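Local coordinates for protein putative D-lactate dehydrogenase (Chlamydomonas reinhardtii, PDB 4ZGS) that probably reduces pyruvate to D-lactate with NADH, as the pyruvate reductase of algal chloroplasts and a member of the D-isomer-specific 2-hydroxyacid dehydrogenase family, at residues V129-Y134 with N345-T350; G125-R130 with R362-E367. All blocks are in the same frame, centred on the assembly; numbering follows the deposited sequence.

How the contacts relate
Both contacts tie the end of the chain back onto edge strand 127-129 of the N-terminal parallel sheet and onto the loop that follows it. Their centres lie about 13 Å apart, and they share Val129 and Arg130. Along the chain, 125-130 runs into 129-134; more than 200 residues later, after the nucleotide-binding sheet, comes 345-350, which is part of helix 341-359, and then the loop segment 362-367. The two contacts meet where Asn366 packs on Pro132 and Thr350. This is a worked example of a discontinuous domain: the C-terminal helix and tail return to complete the first domain, with contact 1 facing the coenzyme and contact 2 farther from it.

Contact 1 of 2, residues V129-Y134 with N345-T350; sequences VRVPTY and NNICTT. With NAD (nicotinamide-adenine-dinucleotide), chain I.
Val131 and Tyr134 pack on Ile347 and Thr350 in an apolar loop-on-helix contact, where the loop after strand 127-129 meets helix 341-359 in the substrate-binding domain, beside the nicotinamide end of NAD. At one end of the contact, Val131 holds CG1 anti to its backbone N (chi1 178°), while CG2 reaches the helix. That methyl meets Thr350 CG2 at 3.7 Å and also lies 3.9 Å from the carbonyl oxygen of Ile347. Thr350 divides its branches between two tasks. With OG1 anti to the carbonyl carbon (chi1 -71°), the hydroxyl makes a weak bond of 3.0 Å from Thr350 OG1 to Asn346 O within the helix, and the methyl is presented to Val131.

At the other end, the tip of Ile347 approaches the Tyr134 ring obliquely, its CD1 3.9 Å from Tyr134 CD1. On the coenzyme side, Tyr134 CE2 at the ring edge stands 3.1 Å from C5N of NAD, with C4N, the hydride-carrying carbon in this class of enzyme, also near the ring plane. The phenol oxygen is hydrogen-bonded to Ala111 N, which fixes the far end of the ring, and Phe338 meets the ring with the planes at about 45°. An alanine at Tyr134 would probably open a gap beside the nicotinamide, take the ring away from Ile347 CD1 and leave Ala111 N without the hydroxyl it bonds.

No hydrogen bond joins the two segments directly. The polar end of Asn346 finds its partner nearby, OD1 pairing with Ser135 OG. The match between loop and helix therefore rests chiefly on the fit of methyl groups and one aromatic ring, whose hydroxyl is tied to Ala111, outside both segments, and through that ring the packing of the C-terminal helix extends to the coenzyme pocket.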
loop_
_atom_site.group_PDB
_atom_site.type_symbol
_atom_site.label_atom_id
_atom_site.label_comp_id
_atom_site.label_asym_id
_atom_site.label_seq_id
_atom_site.Cartn_x
_atom_site.Cartn_y
_atom_site.Cartn_z
ATOM N N VAL A 129 2.130 7.048 40.219
ATOM C CA VAL A 129 1.228 8.137 39.918
ATOM C C VAL A 129 0.825 8.000 38.433
ATOM O O VAL A 129 1.335 7.135 37.726
ATOM C CB VAL A 129 1.887 9.464 40.249
ATOM C CG1 VAL A 129 2.215 10.236 38.994
ATOM C CG2 VAL A 129 0.987 10.251 41.152
ATOM N N ARG A 130 -0.120 8.799 37.961
ATOM C CA ARG A 130 -0.826 8.430 36.732
ATOM C C ARG A 130 -1.563 9.575 36.035
ATOM O O ARG A 130 -1.829 10.594 36.648
ATOM C CB ARG A 130 -1.802 7.348 37.156
ATOM C CG ARG A 130 -2.863 6.933 36.245
ATOM C CD ARG A 130 -3.921 6.229 37.128
ATOM N NE ARG A 130 -5.049 5.688 36.376
ATOM C CZ ARG A 130 -6.325 5.981 36.608
ATOM N NH1 ARG A 130 -6.658 6.818 37.580
ATOM N NH2 ARG A 130 -7.269 5.432 35.859
ATOM N N VAL A 131 -1.876 9.451 34.753
ATOM C CA VAL A 131 -2.807 10.430 34.186
ATOM C C VAL A 131 -4.196 9.854 33.920
ATOM O O VAL A 131 -4.403 9.163 32.929
ATOM C CB VAL A 131 -2.291 11.040 32.895
ATOM C CG1 VAL A 131 -3.330 12.017 32.348
ATOM C CG2 VAL A 131 -0.957 11.711 33.136
ATOM N N PRO A 132 -5.166 10.177 34.783
ATOM C CA PRO A 132 -6.484 9.537 34.650
ATOM C C PRO A 132 -7.360 10.015 33.471
ATOM O O PRO A 132 -8.206 9.232 33.043
ATOM C CB PRO A 132 -7.151 9.832 35.995
ATOM C CG PRO A 132 -6.470 11.043 36.504
ATOM C CD PRO A 132 -5.080 11.078 35.941
ATOM N N THR A 133 -7.164 11.216 32.930
ATOM C CA THR A 133 -8.018 11.643 31.817
ATOM C C THR A 133 -7.322 12.403 30.681
ATOM O O THR A 133 -6.652 13.418 30.886
ATOM C CB THR A 133 -9.207 12.500 32.316
ATOM O OG1 THR A 133 -8.745 13.421 33.313
ATOM C CG2 THR A 133 -10.284 11.611 32.932
ATOM N N TYR A 134 -7.494 11.854 29.480
ATOM C CA TYR A 134 -7.218 12.502 28.199
ATOM C C TYR A 134 -8.420 13.384 27.801
ATOM O O TYR A 134 -9.525 13.148 28.282
ATOM C CB TYR A 134 -6.961 11.462 27.100
ATOM C CG TYR A 134 -6.231 10.217 27.545
ATOM C CD1 TYR A 134 -5.149 10.277 28.417
ATOM C CD2 TYR A 134 -6.629 8.972 27.088
ATOM C CE1 TYR A 134 -4.484 9.114 28.824
ATOM C CE2 TYR A 134 -5.978 7.816 27.480
ATOM C CZ TYR A 134 -4.907 7.882 28.344
ATOM O OH TYR A 134 -4.275 6.711 28.718
ATOM N N ASN A 345 -0.606 17.110 25.565
ATOM C CA ASN A 345 -0.333 18.267 26.410
ATOM C C ASN A 345 -0.914 18.085 27.808
ATOM O O ASN A 345 -0.202 18.237 28.770
ATOM C CB ASN A 345 -0.819 19.538 25.739
ATOM C CG ASN A 345 0.070 19.939 24.575
ATOM O OD1 ASN A 345 1.244 19.562 24.525
ATOM N ND2 ASN A 345 -0.482 20.689 23.626
ATOM N N ASN A 346 -2.168 17.678 27.907
ATOM C CA ASN A 346 -2.762 17.327 29.184
ATOM C C ASN A 346 -1.870 16.316 29.895
ATOM O O ASN A 346 -1.513 16.478 31.071
ATOM C CB ASN A 346 -4.160 16.721 28.998
ATOM C CG ASN A 346 -5.188 17.717 28.460
ATOM O OD1 ASN A 346 -6.329 17.342 28.171
ATOM N ND2 ASN A 346 -4.789 18.974 28.307
ATOM N N ILE A 347 -1.489 15.278 29.155
ATOM C CA ILE A 347 -0.649 14.207 29.669
ATOM C C ILE A 347 0.703 14.718 30.155
ATOM O O ILE A 347 1.124 14.365 31.249
ATOM C CB ILE A 347 -0.421 13.123 28.597
ATOM C CG1 ILE A 347 -1.716 12.366 28.307
ATOM C CG2 ILE A 347 0.676 12.166 29.024
ATOM C CD1 ILE A 347 -1.603 11.387 27.147
ATOM N N CYS A 348 1.376 15.552 29.362
ATOM C CA CYS A 348 2.687 16.088 29.769
ATOM C C CYS A 348 2.557 16.957 31.017
ATOM O O CYS A 348 3.275 16.737 32.007
ATOM C CB CYS A 348 3.355 16.902 28.651
ATOM S SG CYS A 348 4.883 17.730 29.038
ATOM N N THR A 349 1.654 17.937 30.971
ATOM C CA THR A 349 1.555 18.886 32.068
ATOM C C THR A 349 1.045 18.213 33.352
ATOM O O THR A 349 1.547 18.498 34.426
ATOM C CB THR A 349 0.649 20.035 31.717
ATOM O OG1 THR A 349 -0.697 19.612 31.852
ATOM C CG2 THR A 349 0.900 20.480 30.322
ATOM N N THR A 350 0.130 17.253 33.232
ATOM C CA THR A 350 -0.332 16.522 34.401
ATOM C C THR A 350 0.748 15.656 35.028
ATOM O O THR A 350 0.813 15.548 36.260
ATOM C CB THR A 350 -1.523 15.600 34.070
ATOM O OG1 THR A 350 -2.699 16.388 33.824
ATOM C CG2 THR A 350 -1.810 14.656 35.247
HETATM P PA NAD I . -16.489 7.767 31.874
HETATM O O1A NAD I . -16.579 7.281 33.270
HETATM O O2A NAD I . -16.934 9.170 32.065
HETATM O O5B NAD I . -17.458 6.954 30.888
HETATM C C5B NAD I . -17.939 5.649 31.206
HETATM C C4B NAD I . -19.431 5.637 31.315
HETATM O O4B NAD I . -19.978 4.275 31.002
HETATM C C3B NAD I . -19.889 5.983 32.686
HETATM O O3B NAD I . -20.869 7.058 32.664
HETATM C C2B NAD I . -20.518 4.785 33.232
HETATM O O2B NAD I . -21.615 5.157 34.109
HETATM C C1B NAD I . -21.016 4.038 32.056
HETATM N N9A NAD I . -21.267 2.676 32.304
HETATM C C8A NAD I . -20.866 1.919 33.444
HETATM N N7A NAD I . -21.325 0.596 33.324
HETATM C C5A NAD I . -22.013 0.527 32.132
HETATM C C6A NAD I . -22.718 -0.484 31.407
HETATM N N6A NAD I . -22.828 -1.803 31.911
HETATM N N1A NAD I . -23.242 -0.180 30.307
HETATM C C2A NAD I . -23.232 0.907 29.749
HETATM N N3A NAD I . -22.645 1.937 30.253
HETATM C C4A NAD I . -21.980 1.852 31.487
HETATM O O3 NAD I . -14.980 7.735 31.332
HETATM P PN NAD I . -14.526 8.234 29.881
HETATM O O1N NAD I . -13.610 9.398 29.946
HETATM O O2N NAD I . -15.673 8.777 29.115
HETATM O O5D NAD I . -13.863 7.018 29.084
HETATM C C5D NAD I . -12.812 6.221 29.639
HETATM C C4D NAD I . -12.574 5.139 28.653
HETATM O O4D NAD I . -11.838 5.662 27.481
HETATM C C3D NAD I . -11.725 4.059 29.171
HETATM O O3D NAD I . -12.481 3.152 30.015
HETATM C C2D NAD I . -11.286 3.403 27.942
HETATM O O2D NAD I . -12.286 2.432 27.549
HETATM C C1D NAD I . -11.185 4.465 26.908
HETATM N N1N NAD I . -9.838 4.719 26.577
HETATM C C2N NAD I . -9.446 4.794 25.219
HETATM C C3N NAD I . -8.113 5.028 24.884
HETATM C C7N NAD I . -7.693 5.105 23.419
HETATM O O7N NAD I . -8.244 4.408 22.585
HETATM N N7N NAD I . -6.645 5.970 23.013
HETATM C C4N NAD I . -7.156 5.189 25.902
HETATM C C5N NAD I . -7.541 5.111 27.256
HETATM C C6N NAD I . -8.870 4.879 27.592
#

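Contact 2 of 2, residues G125-R130 with R362-E367; sequences GVRVVR and RPLGNE
Arg127 and Glu367 form a salt bridge between an edge strand of the N-terminal sheet, 127-129, and the C-terminal tail that comes down from helix 341-359. The bend of the arginine chain at chi3 (64°) carries NE to the carboxylate, while Glu367 stretches out beyond CG to meet it. Arg127 NE donates to Glu367 OE1 at 3.0 Å, nearly straight at 162°, and reaches that oxygen from above the carboxylate plane. The two flat groups are accordingly twisted, their planes 42° apart. A second bond, from Arg127 NH2 to Glu367 OE2, completes the pair, but NH2 is modelled too close to Leu364 CD1, over one face of the guanidinium, and its position is less certain.

The tight part lies along the backbones. Val129 CG2 rests on the peptide between Asn366 and Glu367, 3.7 Å from Asn366 C. Beside it, Glu367 CA makes a CA-H...O contact with Val128 O, 3.3 Å away, and Asn366 CB sits 3.3 Å from Arg130 O. Asn354 of helix 341-359 serves both segments here, accepting from Asn366 ND2 and donating to Arg130 O. A backbone bond between Val128 and Val368 continues the attachment.

Leu364 packs only loosely on Val129, its CB 4.5 Å from Val129 CG2. Around it lies the loose side: exposed Gly365, whose backbone angles would jam a side chain against the preceding carbonyl, and Pro363 and Arg362, which do not touch the strand segment. Arg362 has weak, long ion pairs with Asp357 and Glu28.

Uncharged packing thus covers the strand close to its backbone, whereas the ion pair lies at a partly exposed margin. Solvent there would be expected to soften its electrostatic gain, yet the NE bond, with the less certain one from NH2, would probably still limit how the tail can turn.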
loop_
_atom_site.group_PDB
_atom_site.type_symbol
_atom_site.label_atom_id
_atom_site.label_comp_id
_atom_site.label_asym_id
_atom_site.label_seq_id
_atom_site.Cartn_x
_atom_site.Cartn_y
_atom_site.Cartn_z
ATOM N N GLY A 125 8.681 0.216 48.314
ATOM C CA GLY A 125 8.736 1.632 48.635
ATOM C C GLY A 125 8.537 2.543 47.440
ATOM O O GLY A 125 8.778 3.751 47.501
ATOM N N VAL A 126 8.132 1.951 46.325
ATOM C CA VAL A 126 7.871 2.706 45.106
ATOM C C VAL A 126 6.406 3.189 45.036
ATOM O O VAL A 126 5.479 2.404 45.256
ATOM C CB VAL A 126 8.209 1.839 43.858
ATOM C CG1 VAL A 126 7.980 2.622 42.537
ATOM C CG2 VAL A 126 9.638 1.309 43.961
ATOM N N ARG A 127 6.199 4.471 44.733
ATOM C CA ARG A 127 4.846 5.018 44.613
ATOM C C ARG A 127 4.527 5.246 43.144
ATOM O O ARG A 127 5.388 5.683 42.374
ATOM C CB ARG A 127 4.699 6.323 45.388
ATOM C CG ARG A 127 5.059 6.186 46.835
ATOM C CD ARG A 127 4.951 7.491 47.562
ATOM N NE ARG A 127 3.595 8.008 47.610
ATOM C CZ ARG A 127 3.276 9.149 48.212
ATOM N NH1 ARG A 127 4.221 9.864 48.813
ATOM N NH2 ARG A 127 2.018 9.567 48.234
ATOM N N VAL A 128 3.286 4.954 42.769
ATOM C CA VAL A 128 2.862 5.054 41.393
ATOM C C VAL A 128 1.852 6.187 41.189
ATOM O O VAL A 128 0.822 6.260 41.866
ATOM C CB VAL A 128 2.257 3.727 40.899
ATOM C CG1 VAL A 128 1.836 3.858 39.452
ATOM C CG2 VAL A 128 3.261 2.580 41.051
ATOM N N VAL A 129 2.130 7.048 40.219
ATOM C CA VAL A 129 1.228 8.137 39.918
ATOM C C VAL A 129 0.825 8.000 38.433
ATOM O O VAL A 129 1.335 7.135 37.726
ATOM C CB VAL A 129 1.887 9.464 40.249
ATOM C CG1 VAL A 129 2.215 10.236 38.994
ATOM C CG2 VAL A 129 0.987 10.251 41.152
ATOM N N ARG A 130 -0.120 8.799 37.961
ATOM C CA ARG A 130 -0.826 8.430 36.732
ATOM C C ARG A 130 -1.563 9.575 36.035
ATOM O O ARG A 130 -1.829 10.594 36.648
ATOM C CB ARG A 130 -1.802 7.348 37.156
ATOM C CG ARG A 130 -2.863 6.933 36.245
ATOM C CD ARG A 130 -3.921 6.229 37.128
ATOM N NE ARG A 130 -5.049 5.688 36.376
ATOM C CZ ARG A 130 -6.325 5.981 36.608
ATOM N NH1 ARG A 130 -6.658 6.818 37.580
ATOM N NH2 ARG A 130 -7.269 5.432 35.859
ATOM N N ARG A 362 3.325 17.458 48.288
ATOM C CA ARG A 362 1.899 17.789 48.293
ATOM C C ARG A 362 1.045 16.520 48.212
ATOM O O ARG A 362 1.555 15.454 47.905
ATOM C CB ARG A 362 1.569 18.716 47.128
ATOM C CG ARG A 362 2.186 20.107 47.200
ATOM C CD ARG A 362 1.924 20.794 45.864
ATOM N NE ARG A 362 2.578 22.091 45.723
ATOM C CZ ARG A 362 2.429 22.885 44.665
ATOM N NH1 ARG A 362 1.663 22.506 43.642
ATOM N NH2 ARG A 362 3.062 24.051 44.619
ATOM N N PRO A 363 -0.256 16.624 48.518
ATOM C CA PRO A 363 -1.089 15.430 48.328
ATOM C C PRO A 363 -1.209 15.099 46.846
ATOM O O PRO A 363 -1.497 15.984 46.040
ATOM C CB PRO A 363 -2.436 15.833 48.943
ATOM C CG PRO A 363 -2.423 17.333 48.979
ATOM C CD PRO A 363 -0.994 17.732 49.152
ATOM N N LEU A 364 -1.006 13.831 46.500
ATOM C CA LEU A 364 -0.868 13.410 45.099
ATOM C C LEU A 364 -2.205 13.355 44.360
ATOM O O LEU A 364 -2.456 14.144 43.441
ATOM C CB LEU A 364 -0.159 12.059 45.060
ATOM C CG LEU A 364 1.287 12.178 45.571
ATOM C CD1 LEU A 364 1.973 10.842 45.676
ATOM C CD2 LEU A 364 2.087 13.082 44.650
ATOM N N GLY A 365 -3.045 12.399 44.730
ATOM C CA GLY A 365 -4.395 12.339 44.195
ATOM C C GLY A 365 -4.522 11.621 42.876
ATOM O O GLY A 365 -5.584 11.089 42.579
ATOM N N ASN A 366 -3.434 11.576 42.108
ATOM C CA ASN A 366 -3.375 10.763 40.896
ATOM C C ASN A 366 -2.655 9.446 41.247
ATOM O O ASN A 366 -2.327 8.620 40.381
ATOM C CB ASN A 366 -2.679 11.505 39.751
ATOM C CG ASN A 366 -3.555 12.578 39.110
ATOM O OD1 ASN A 366 -4.789 12.518 39.139
ATOM N ND2 ASN A 366 -2.906 13.581 38.541
ATOM N N GLU A 367 -2.369 9.284 42.535
ATOM C CA GLU A 367 -1.751 8.064 43.015
ATOM C C GLU A 367 -2.671 6.853 42.857
ATOM O O GLU A 367 -3.821 6.886 43.292
ATOM C CB GLU A 367 -1.364 8.202 44.482
ATOM C CG GLU A 367 -0.439 7.105 44.962
ATOM C CD GLU A 367 0.119 7.352 46.359
ATOM O OE1 GLU A 367 1.054 6.615 46.759
ATOM O OE2 GLU A 367 -0.376 8.267 47.057
#